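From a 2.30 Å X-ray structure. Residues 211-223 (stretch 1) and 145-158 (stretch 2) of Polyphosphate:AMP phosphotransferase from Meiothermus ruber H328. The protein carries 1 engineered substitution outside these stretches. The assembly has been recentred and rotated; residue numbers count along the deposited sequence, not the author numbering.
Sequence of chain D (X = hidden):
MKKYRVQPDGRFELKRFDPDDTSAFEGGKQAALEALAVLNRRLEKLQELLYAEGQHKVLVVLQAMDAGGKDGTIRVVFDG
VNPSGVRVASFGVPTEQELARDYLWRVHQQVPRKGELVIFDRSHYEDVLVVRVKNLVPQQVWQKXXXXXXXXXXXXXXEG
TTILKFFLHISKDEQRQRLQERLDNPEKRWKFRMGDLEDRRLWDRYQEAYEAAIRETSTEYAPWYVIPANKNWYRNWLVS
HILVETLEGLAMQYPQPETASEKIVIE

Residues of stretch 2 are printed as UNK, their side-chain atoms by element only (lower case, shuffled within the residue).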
# COMPACT_ATOMS: atom_id res chain seq x y z
N GLU D 211 1.29 19.49 -26.25
CA GLU D 211 0.31 19.50 -27.33
C GLU D 211 0.01 18.09 -27.81
O GLU D 211 -1.15 17.74 -28.07
CB GLU D 211 0.81 20.38 -28.49
CG GLU D 211 -0.19 20.47 -29.64
CD GLU D 211 0.24 21.43 -30.73
OE1 GLU D 211 0.86 20.99 -31.71
OE2 GLU D 211 -0.04 22.64 -30.58
N ALA D 212 1.05 17.26 -27.95
CA ALA D 212 0.83 15.87 -28.35
C ALA D 212 -0.01 15.13 -27.32
O ALA D 212 -0.98 14.45 -27.66
CB ALA D 212 2.17 15.17 -28.57
N ALA D 213 0.37 15.24 -26.04
CA ALA D 213 -0.37 14.57 -24.98
C ALA D 213 -1.82 15.04 -24.95
O ALA D 213 -2.75 14.23 -24.87
CB ALA D 213 0.31 14.80 -23.64
N ILE D 214 -2.04 16.36 -25.01
CA ILE D 214 -3.40 16.88 -24.91
C ILE D 214 -4.23 16.47 -26.12
O ILE D 214 -5.38 16.04 -25.98
CB ILE D 214 -3.36 18.41 -24.72
CG1 ILE D 214 -2.81 18.75 -23.34
CG2 ILE D 214 -4.75 19.00 -24.94
CD1 ILE D 214 -2.45 20.20 -23.15
N ARG D 215 -3.66 16.59 -27.32
CA ARG D 215 -4.36 16.17 -28.53
C ARG D 215 -4.68 14.67 -28.50
O ARG D 215 -5.74 14.25 -28.96
CB ARG D 215 -3.54 16.55 -29.76
CG ARG D 215 -4.15 16.14 -31.09
CD ARG D 215 -3.19 16.41 -32.25
NE ARG D 215 -1.79 16.22 -31.90
CZ ARG D 215 -1.10 15.10 -32.09
NH1 ARG D 215 0.18 15.04 -31.75
NH2 ARG D 215 -1.69 14.03 -32.61
N GLU D 216 -3.76 13.86 -27.97
CA GLU D 216 -3.94 12.41 -28.02
C GLU D 216 -4.92 11.90 -26.97
O GLU D 216 -5.54 10.84 -27.18
CB GLU D 216 -2.59 11.70 -27.83
CG GLU D 216 -1.67 11.73 -29.04
CD GLU D 216 -2.11 10.79 -30.15
OE1 GLU D 216 -2.87 9.84 -29.86
OE2 GLU D 216 -1.70 10.99 -31.31
N THR D 217 -5.08 12.60 -25.85
CA THR D 217 -5.80 12.03 -24.71
C THR D 217 -7.02 12.83 -24.28
O THR D 217 -7.65 12.46 -23.28
CB THR D 217 -4.86 11.86 -23.52
OG1 THR D 217 -4.39 13.15 -23.09
CG2 THR D 217 -3.67 10.99 -23.90
N SER D 218 -7.37 13.91 -24.97
CA SER D 218 -8.59 14.62 -24.64
C SER D 218 -9.78 13.89 -25.27
O SER D 218 -9.87 13.79 -26.49
CB SER D 218 -8.54 16.07 -25.13
OG SER D 218 -9.64 16.79 -24.62
N THR D 219 -10.67 13.38 -24.43
CA THR D 219 -11.81 12.60 -24.88
C THR D 219 -13.07 13.14 -24.22
O THR D 219 -13.02 14.01 -23.35
CB THR D 219 -11.65 11.11 -24.57
OG1 THR D 219 -11.56 10.93 -23.16
CG2 THR D 219 -10.39 10.57 -25.23
N GLU D 220 -14.22 12.60 -24.64
CA GLU D 220 -15.49 13.04 -24.08
C GLU D 220 -15.72 12.49 -22.68
O GLU D 220 -16.52 13.06 -21.93
CB GLU D 220 -16.65 12.63 -25.00
CG GLU D 220 -16.25 12.43 -26.45
CD GLU D 220 -15.47 11.15 -26.66
OE1 GLU D 220 -15.92 10.10 -26.15
OE2 GLU D 220 -14.40 11.19 -27.31
N TYR D 221 -15.05 11.40 -22.32
CA TYR D 221 -15.10 10.90 -20.95
C TYR D 221 -13.99 11.47 -20.08
O TYR D 221 -14.05 11.30 -18.85
CB TYR D 221 -15.01 9.37 -20.93
CG TYR D 221 -13.81 8.81 -21.66
CD1 TYR D 221 -12.56 8.80 -21.06
CD2 TYR D 221 -13.93 8.26 -22.93
CE1 TYR D 221 -11.45 8.29 -21.72
CE2 TYR D 221 -12.84 7.74 -23.59
CZ TYR D 221 -11.60 7.76 -22.98
OH TYR D 221 -10.49 7.24 -23.62
N ALA D 222 -13.00 12.15 -20.66
CA ALA D 222 -11.87 12.69 -19.90
C ALA D 222 -11.32 13.92 -20.61
O ALA D 222 -10.26 13.88 -21.24
CB ALA D 222 -10.78 11.63 -19.71
N PRO D 223 -12.03 15.05 -20.52
CA PRO D 223 -11.61 16.24 -21.26
C PRO D 223 -10.40 16.93 -20.64
O PRO D 223 -10.20 16.92 -19.43
CB PRO D 223 -12.85 17.14 -21.17
CG PRO D 223 -13.47 16.76 -19.87
CD PRO D 223 -13.27 15.27 -19.75
N UNK D 145 1.94 4.88 -25.14
CA UNK D 145 1.30 5.25 -23.89
C UNK D 145 0.10 6.17 -24.07
O UNK D 145 -0.76 6.20 -23.19
c UNK D 145 3.41 4.90 -22.55
n UNK D 145 7.20 3.70 -20.00
c UNK D 145 4.49 5.52 -21.69
n UNK D 145 6.68 5.94 -19.96
c UNK D 145 6.43 4.71 -20.39
n UNK D 145 5.40 4.48 -21.21
c UNK D 145 2.34 5.90 -22.97
N UNK D 146 -0.00 6.89 -25.19
CA UNK D 146 -1.21 7.68 -25.42
C UNK D 146 -2.43 6.78 -25.46
O UNK D 146 -3.48 7.11 -24.90
c UNK D 146 2.26 9.98 -27.70
c UNK D 146 0.18 10.51 -25.97
c UNK D 146 1.17 9.14 -27.65
c UNK D 146 0.10 9.39 -26.79
o UNK D 146 3.40 11.92 -26.94
c UNK D 146 -1.09 8.46 -26.73
c UNK D 146 1.27 11.36 -26.01
c UNK D 146 2.31 11.08 -26.88
N UNK D 147 -2.29 5.62 -26.10
CA UNK D 147 -3.38 4.64 -26.12
C UNK D 147 -3.67 4.12 -24.72
O UNK D 147 -4.82 4.12 -24.27
c UNK D 147 -4.72 1.98 -28.08
n UNK D 147 -5.07 0.57 -28.14
n UNK D 147 -6.82 0.88 -29.60
n UNK D 147 -6.31 -1.23 -28.85
c UNK D 147 -3.01 3.49 -27.05
c UNK D 147 -6.06 0.07 -28.87
c UNK D 147 -3.87 2.26 -26.88
N UNK D 148 -2.63 3.68 -24.01
CA UNK D 148 -2.78 3.21 -22.64
C UNK D 148 -3.60 4.18 -21.80
O UNK D 148 -4.50 3.79 -21.05
c UNK D 148 1.40 1.13 -23.30
n UNK D 148 0.45 0.61 -24.05
c UNK D 148 -0.50 2.09 -22.74
c UNK D 148 -0.75 1.19 -23.72
c UNK D 148 -1.41 3.02 -21.99
n UNK D 148 0.85 2.03 -22.50
N UNK D 149 -3.29 5.47 -21.92
CA UNK D 149 -3.90 6.48 -21.06
C UNK D 149 -5.36 6.69 -21.43
O UNK D 149 -6.23 6.76 -20.55
c UNK D 149 -0.81 8.79 -20.55
c UNK D 149 -3.10 7.79 -21.12
c UNK D 149 -1.72 7.58 -20.49
c UNK D 149 -3.86 8.93 -20.46
N UNK D 150 -5.66 6.81 -22.72
CA UNK D 150 -7.06 6.93 -23.14
C UNK D 150 -7.89 5.79 -22.58
O UNK D 150 -9.01 6.00 -22.09
c UNK D 150 -7.20 8.36 -26.75
c UNK D 150 -5.45 7.34 -28.15
n UNK D 150 -5.00 6.29 -28.82
n UNK D 150 -4.75 8.46 -28.14
c UNK D 150 -6.79 8.32 -25.28
n UNK D 150 -6.61 7.26 -27.51
c UNK D 150 -7.17 6.98 -24.66
N UNK D 151 -7.36 4.56 -22.65
CA UNK D 151 -8.11 3.39 -22.22
C UNK D 151 -8.14 3.29 -20.70
O UNK D 151 -9.15 2.87 -20.13
c UNK D 151 -7.49 2.13 -22.82
o UNK D 151 -9.18 2.81 -25.93
c UNK D 151 -8.99 2.21 -24.85
c UNK D 151 -7.56 2.08 -24.34
o UNK D 151 -9.91 1.73 -24.16
N UNK D 152 -7.05 3.67 -20.03
CA UNK D 152 -7.06 3.72 -18.58
C UNK D 152 -8.11 4.70 -18.07
O UNK D 152 -8.90 4.38 -17.18
c UNK D 152 -5.87 3.53 -14.33
c UNK D 152 -5.47 4.76 -13.84
c UNK D 152 -5.13 5.77 -14.71
c UNK D 152 -5.20 5.56 -16.08
c UNK D 152 -5.93 3.32 -15.70
c UNK D 152 -5.61 4.34 -16.59
c UNK D 152 -5.67 4.11 -18.07
N UNK D 153 -8.14 5.90 -18.65
CA UNK D 153 -9.13 6.89 -18.23
C UNK D 153 -10.53 6.50 -18.66
O UNK D 153 -11.50 6.79 -17.94
o UNK D 153 -7.74 10.68 -19.59
o UNK D 153 -6.02 10.71 -18.23
c UNK D 153 -7.48 8.83 -18.12
c UNK D 153 -7.05 10.17 -18.69
c UNK D 153 -8.75 8.27 -18.77
N UNK D 154 -10.68 5.82 -19.81
CA UNK D 154 -12.00 5.33 -20.19
C UNK D 154 -12.54 4.35 -19.16
O UNK D 154 -13.72 4.42 -18.79
n UNK D 154 -12.69 3.58 -24.30
c UNK D 154 -13.50 4.06 -25.23
n UNK D 154 -13.01 4.59 -26.35
c UNK D 154 -11.95 4.66 -21.57
c UNK D 154 -13.16 3.00 -23.05
c UNK D 154 -13.29 4.03 -21.94
n UNK D 154 -14.82 4.02 -25.05
N UNK D 155 -11.70 3.44 -18.68
CA UNK D 155 -12.13 2.49 -17.67
C UNK D 155 -12.52 3.21 -16.38
O UNK D 155 -13.56 2.91 -15.78
c UNK D 155 -9.27 1.48 -14.86
s UNK D 155 -10.98 0.98 -14.70
c UNK D 155 -11.02 1.46 -17.42
c UNK D 155 -11.33 0.40 -16.37
N UNK D 156 -11.70 4.16 -15.95
CA UNK D 156 -12.02 4.94 -14.75
C UNK D 156 -13.39 5.61 -14.87
O UNK D 156 -14.19 5.57 -13.94
c UNK D 156 -9.59 5.48 -14.00
c UNK D 156 -9.79 4.68 -12.72
c UNK D 156 -8.66 6.65 -13.76
c UNK D 156 -10.94 5.99 -14.51
N UNK D 157 -13.65 6.25 -16.01
CA UNK D 157 -14.91 6.98 -16.17
C UNK D 157 -16.09 6.01 -16.23
O UNK D 157 -17.11 6.22 -15.55
c UNK D 157 -14.86 7.85 -17.42
N UNK D 158 -15.98 4.95 -17.03
CA UNK D 158 -17.05 3.97 -17.12
C UNK D 158 -17.45 3.46 -15.74
O UNK D 158 -18.63 3.19 -15.48
c UNK D 158 -16.65 3.14 -19.48
c UNK D 158 -16.62 2.80 -18.00
o UNK D 158 -17.23 4.19 -19.84
o UNK D 158 -16.10 2.35 -20.29
O HOH W 1 -2.46 6.88 -30.68

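Position 145 has seven side-chain atoms: three carbons, a nitrogen, then a carbon carrying two more nitrogens. That is a guanidinium, out of reach of stretch 1. It is Arg145.

Position 146 has one carbon, then a six-carbon ring bearing one oxygen. The ring sits among Ala212, Ala213, Glu216 and Thr217, with CG of Glu216 over one face. It is Tyr146.

Position 147 repeats the guanidinium pattern, and its CA-to-CB bond points away from stretch 1. It is Arg147.

Position 148 has one carbon and a five-membered ring of three carbons and two nitrogens, without contact here. It is His148.

Position 149 has four carbons, forked at the first, one arm two carbons long. The one-carbon arm lies 4.0 Å from CG2 of Thr217. It is Ile149.

Position 150 again ends in a guanidinium. One terminal nitrogen lies 2.7 Å from O of Glu216 and 2.9 Å from OE1 of Glu216. It is Arg150.

Position 151 has three carbons, the third carrying two oxygens. It makes little contact. It is Glu151.

Position 152 has one carbon and a six-carbon ring without oxygen. Its CA-to-CB bond points away from stretch 1. It is Phe152.

Position 153 has three carbons and a terminal pair of oxygens. One oxygen is 3.2 Å from CB of Ala222. It is Glu153.

Position 154 is another guanidinium side chain, and its CA lies over one face of the Tyr221 ring. It is Arg154, whose NE makes a weak hydrogen bond within a salt bridge to OE2 of Glu151, 3.3 Å away.

Position 155 has two carbons, a sulfur and a carbon, unbranched. Its CA-to-CB bond points away. It is Met155.

Position 156 has four carbons, forked at the second, and makes no contact. It is Leu156.

Position 157 has one carbon, 3.8 Å from CB of Tyr221. It is Ala157.

Position 158 has two carbons, the second carrying two oxygens, without contact. It is Asp158.

The two helices cross at 46°, and the contact continues into the loop after Thr217. Tyr146 fills a hole in the first helix. NH1 of Arg150 donates to both O and OE1 of Glu216, so one nitrogen ties down backbone and carboxylate; the latter bond is part of a salt bridge. Water 1 links NH2 of Arg150 with OE1 of Glu216. Farther along, Tyr221 lies against the second helix. Its OH donates a very short 2.5 Å hydrogen bond to O of Arg150, which also accepts the helical bond from N of Arg154.

Stretch 2 (145-158) RYRHIREFERMLAD
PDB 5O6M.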